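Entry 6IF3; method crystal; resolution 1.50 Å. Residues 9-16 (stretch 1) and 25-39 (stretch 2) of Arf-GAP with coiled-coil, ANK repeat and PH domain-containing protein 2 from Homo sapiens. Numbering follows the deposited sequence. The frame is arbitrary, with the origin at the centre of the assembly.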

# COMPACT_ATOMS: atom_id res chain seq x y z
N ASN A 9 -22.69 -0.51 -37.37
CA ASN A 9 -22.17 0.36 -36.32
C ASN A 9 -20.96 -0.29 -35.67
O ASN A 9 -21.11 -0.99 -34.68
N PRO A 10 -19.76 -0.08 -36.24
CA PRO A 10 -18.59 -0.82 -35.79
C PRO A 10 -18.24 -0.49 -34.34
O PRO A 10 -17.80 -1.38 -33.62
N GLY A 11 -18.48 0.74 -33.89
CA GLY A 11 -18.20 1.07 -32.49
C GLY A 11 -19.06 0.21 -31.57
O GLY A 11 -18.57 -0.29 -30.54
N LEU A 12 -20.33 0.07 -31.90
CA LEU A 12 -21.24 -0.72 -31.10
C LEU A 12 -20.85 -2.19 -31.14
O LEU A 12 -20.92 -2.88 -30.13
N GLN A 13 -20.42 -2.67 -32.29
CA GLN A 13 -19.94 -4.06 -32.37
C GLN A 13 -18.74 -4.29 -31.46
O GLN A 13 -18.66 -5.31 -30.78
N LEU A 14 -17.83 -3.33 -31.42
CA LEU A 14 -16.65 -3.43 -30.58
C LEU A 14 -17.04 -3.42 -29.11
O LEU A 14 -16.50 -4.19 -28.32
N TYR A 15 -17.95 -2.51 -28.77
CA TYR A 15 -18.46 -2.35 -27.42
C TYR A 15 -19.03 -3.67 -26.88
O TYR A 15 -18.74 -4.08 -25.73
N ARG A 16 -19.87 -4.31 -27.68
CA ARG A 16 -20.50 -5.57 -27.28
C ARG A 16 -19.48 -6.69 -27.17
O ARG A 16 -19.50 -7.49 -26.23
N LYS A 25 -14.01 -10.72 -32.80
CA LYS A 25 -15.07 -9.79 -33.19
C LYS A 25 -14.62 -8.36 -32.90
O LYS A 25 -14.99 -7.42 -33.62
N MET A 26 -13.84 -8.16 -31.84
CA MET A 26 -13.28 -6.83 -31.55
C MET A 26 -12.41 -6.38 -32.71
O MET A 26 -12.53 -5.24 -33.17
N ALA A 27 -11.53 -7.26 -33.16
CA ALA A 27 -10.60 -6.98 -34.25
C ALA A 27 -11.37 -6.67 -35.52
O ALA A 27 -10.99 -5.78 -36.28
N GLU A 28 -12.45 -7.41 -35.75
CA GLU A 28 -13.24 -7.20 -36.96
C GLU A 28 -13.87 -5.81 -36.94
O GLU A 28 -13.90 -5.10 -37.97
N ALA A 29 -14.37 -5.41 -35.78
CA ALA A 29 -14.96 -4.08 -35.62
C ALA A 29 -13.91 -3.01 -35.88
O ALA A 29 -14.19 -2.02 -36.60
N LEU A 30 -12.70 -3.21 -35.35
CA LEU A 30 -11.60 -2.27 -35.60
C LEU A 30 -11.26 -2.19 -37.10
O LEU A 30 -11.06 -1.09 -37.64
N ALA A 31 -11.23 -3.34 -37.77
CA ALA A 31 -10.92 -3.39 -39.20
C ALA A 31 -11.95 -2.62 -40.02
O ALA A 31 -11.65 -2.14 -41.11
N HIS A 32 -13.17 -2.51 -39.48
CA HIS A 32 -14.25 -1.81 -40.17
C HIS A 32 -14.31 -0.34 -39.76
O HIS A 32 -15.25 0.38 -40.13
N GLY A 33 -13.34 0.10 -38.97
CA GLY A 33 -13.25 1.48 -38.53
C GLY A 33 -13.84 1.85 -37.17
O GLY A 33 -14.09 3.03 -36.93
N ALA A 34 -14.08 0.86 -36.30
CA ALA A 34 -14.53 1.19 -34.96
C ALA A 34 -13.51 2.09 -34.25
O ALA A 34 -12.29 1.88 -34.32
N ASP A 35 -14.03 3.09 -33.57
CA ASP A 35 -13.23 3.90 -32.66
C ASP A 35 -13.04 3.12 -31.38
O ASP A 35 -14.01 2.80 -30.67
N VAL A 36 -11.79 2.85 -31.06
CA VAL A 36 -11.50 2.10 -29.85
C VAL A 36 -12.00 2.86 -28.60
O VAL A 36 -12.20 2.25 -27.54
N ASN A 37 -12.21 4.18 -28.73
CA ASN A 37 -12.70 5.02 -27.64
C ASN A 37 -14.16 5.46 -27.84
O ASN A 37 -14.62 6.43 -27.22
N TRP A 38 -14.87 4.70 -28.66
CA TRP A 38 -16.29 4.97 -28.93
C TRP A 38 -17.08 5.05 -27.63
O TRP A 38 -16.88 4.24 -26.73
N ALA A 39 -17.93 6.06 -27.52
CA ALA A 39 -18.81 6.23 -26.36
C ALA A 39 -20.25 5.94 -26.75
O ALA A 39 -20.77 6.50 -27.74

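Helices 10-16 and 25-31 run nearly antiparallel (163°), their axes 8.2 Å apart at closest approach, and the chain after the second helix folds back so that Trp-38 covers the start of the first. No hydrogen bond crosses between the stretches; the contact is mostly apolar. Leu-14 is the most extensively covered residue. Its CA-CB bond points sideways, but chi1 t and chi2 p (174°, 64°) bring the branch ends nearer: CD1 lies 3.6 Å from Met-26 CB, while CD2 sits 3.9 Å from Ala-34 CB, 4.1 Å from Leu-30 CD2 and 3.7 Å from Asp-35 O. Two alanine methyls fill the space between the backbones. Ala-29 CB points toward the first helix and rests 3.4 Å from Pro-10 O and 3.7 Å from Leu-14 CB; Ala-34 CB likewise lies 3.4 Å from Pro-10 O and 3.8 Å from Pro-10 CB.

Trp-38, with chi1 t (-176°) and chi2 77°, lays one indole face against the backbone of Gly-11 and Leu-12. Gly-11 CA stands 3.9 Å from the centroid of the five-membered ring, 18° off its normal, a CH-pi contact; a CB on Gly-11 would fall 2.5 Å from Trp-38 CG, a clash. Leu-12 (chi1 t, chi2 p) adds CB at 3.9 Å from Trp-38 CH2. Tyr-15, chi1 t and chi2 95°, offers its ring face to the edge of Trp-38 in an offset edge-to-face pair (centroids of the Tyr-15 ring and the Trp-38 six-membered ring 5.6 Å apart, planes at 83°), and its OH is hydrogen-bonded elsewhere in the structure.

Two side chains accept hydrogen bonds from nearby backbone within their own stretch. Asn-9, chi1 t, accepts from Leu-12 N at OD1 (3.3 Å), leaving ND2 4.1 Å from Trp-38 CZ2. Asp-35, also chi1 t, accepts from Asn-37 N at OD1 (2.9 Å), bracing the type I turn that leads to Trp-38.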

# COMPACT_ATOMS: atom_id res chain seq x y z
CB ASN A 9 -23.26 0.65 -35.28
CG ASN A 9 -22.87 1.77 -34.32
OD1 ASN A 9 -21.69 2.08 -34.14
ND2 ASN A 9 -23.87 2.36 -33.66
CB PRO A 10 -17.47 -0.36 -36.77
CG PRO A 10 -18.18 0.18 -37.93
CD PRO A 10 -19.44 0.80 -37.38
CB LEU A 12 -22.68 -0.53 -31.60
CG LEU A 12 -23.77 -1.32 -30.88
CD1 LEU A 12 -23.76 -1.02 -29.38
CD2 LEU A 12 -25.09 -1.04 -31.50
CB GLN A 13 -19.61 -4.43 -33.83
CG GLN A 13 -20.84 -4.54 -34.71
CD GLN A 13 -20.51 -4.80 -36.16
OE1 GLN A 13 -19.43 -4.43 -36.64
NE2 GLN A 13 -21.41 -5.47 -36.87
CB LEU A 14 -15.68 -2.29 -30.89
CG LEU A 14 -14.44 -2.14 -30.01
CD1 LEU A 14 -13.54 -3.39 -30.19
CD2 LEU A 14 -13.72 -0.85 -30.38
CB TYR A 15 -19.51 -1.24 -27.46
CG TYR A 15 -20.27 -0.87 -26.20
CD1 TYR A 15 -19.84 0.18 -25.39
CD2 TYR A 15 -21.48 -1.49 -25.87
CE1 TYR A 15 -20.56 0.59 -24.30
CE2 TYR A 15 -22.21 -1.10 -24.74
CZ TYR A 15 -21.76 -0.03 -23.98
OH TYR A 15 -22.44 0.35 -22.87
CB ARG A 16 -21.58 -5.95 -28.30
CG ARG A 16 -22.77 -5.00 -28.25
CD ARG A 16 -23.81 -5.29 -29.31
NE ARG A 16 -25.02 -4.55 -28.96
CZ ARG A 16 -26.09 -4.40 -29.75
NH1 ARG A 16 -26.11 -4.93 -30.96
NH2 ARG A 16 -27.13 -3.71 -29.30
CB LYS A 25 -16.37 -10.10 -32.46
CG LYS A 25 -17.11 -11.35 -32.96
CD LYS A 25 -18.54 -11.35 -32.42
CE LYS A 25 -19.24 -12.68 -32.61
NZ LYS A 25 -20.58 -12.61 -31.94
CB MET A 26 -12.47 -6.85 -30.24
CG MET A 26 -13.37 -7.12 -29.05
SD MET A 26 -12.42 -7.50 -27.57
CE MET A 26 -11.69 -5.92 -27.25
CB ALA A 27 -9.66 -8.17 -34.45
CB GLU A 28 -14.32 -8.28 -37.08
CG GLU A 28 -15.26 -8.10 -38.24
CD GLU A 28 -16.33 -9.16 -38.23
OE1 GLU A 28 -17.39 -8.93 -37.60
OE2 GLU A 28 -16.12 -10.23 -38.84
CB ALA A 29 -15.55 -3.92 -34.22
CB LEU A 30 -10.35 -2.67 -34.80
CG LEU A 30 -10.49 -2.41 -33.29
CD1 LEU A 30 -9.30 -3.06 -32.61
CD2 LEU A 30 -10.55 -0.92 -32.92
CB ALA A 31 -10.83 -4.84 -39.70
CB HIS A 32 -15.60 -2.47 -39.89
CG HIS A 32 -15.75 -3.86 -40.45
ND1 HIS A 32 -14.90 -4.37 -41.41
CD2 HIS A 32 -16.65 -4.83 -40.19
CE1 HIS A 32 -15.28 -5.60 -41.72
NE2 HIS A 32 -16.34 -5.90 -40.99
CB ALA A 34 -14.75 -0.08 -34.11
CB ASP A 35 -13.91 5.22 -32.40
CG ASP A 35 -13.05 6.20 -31.64
OD1 ASP A 35 -11.97 5.82 -31.13
OD2 ASP A 35 -13.47 7.38 -31.59
CB VAL A 36 -9.98 1.82 -29.77
CG1 VAL A 36 -9.17 3.13 -29.58
CG2 VAL A 36 -9.65 0.76 -28.73
CB ASN A 37 -11.79 6.25 -27.50
CG ASN A 37 -10.42 5.88 -26.99
OD1 ASN A 37 -10.28 5.16 -25.99
ND2 ASN A 37 -9.38 6.36 -27.68
CB TRP A 38 -16.84 3.88 -29.82
CG TRP A 38 -18.29 4.11 -30.25
CD1 TRP A 38 -18.71 4.98 -31.22
CD2 TRP A 38 -19.46 3.44 -29.77
NE1 TRP A 38 -20.07 4.89 -31.36
CE2 TRP A 38 -20.56 3.95 -30.49
CE3 TRP A 38 -19.69 2.45 -28.81
CZ2 TRP A 38 -21.87 3.52 -30.27
CZ3 TRP A 38 -21.01 2.02 -28.60
CH2 TRP A 38 -22.07 2.55 -29.33
CB ALA A 39 -18.67 7.63 -25.80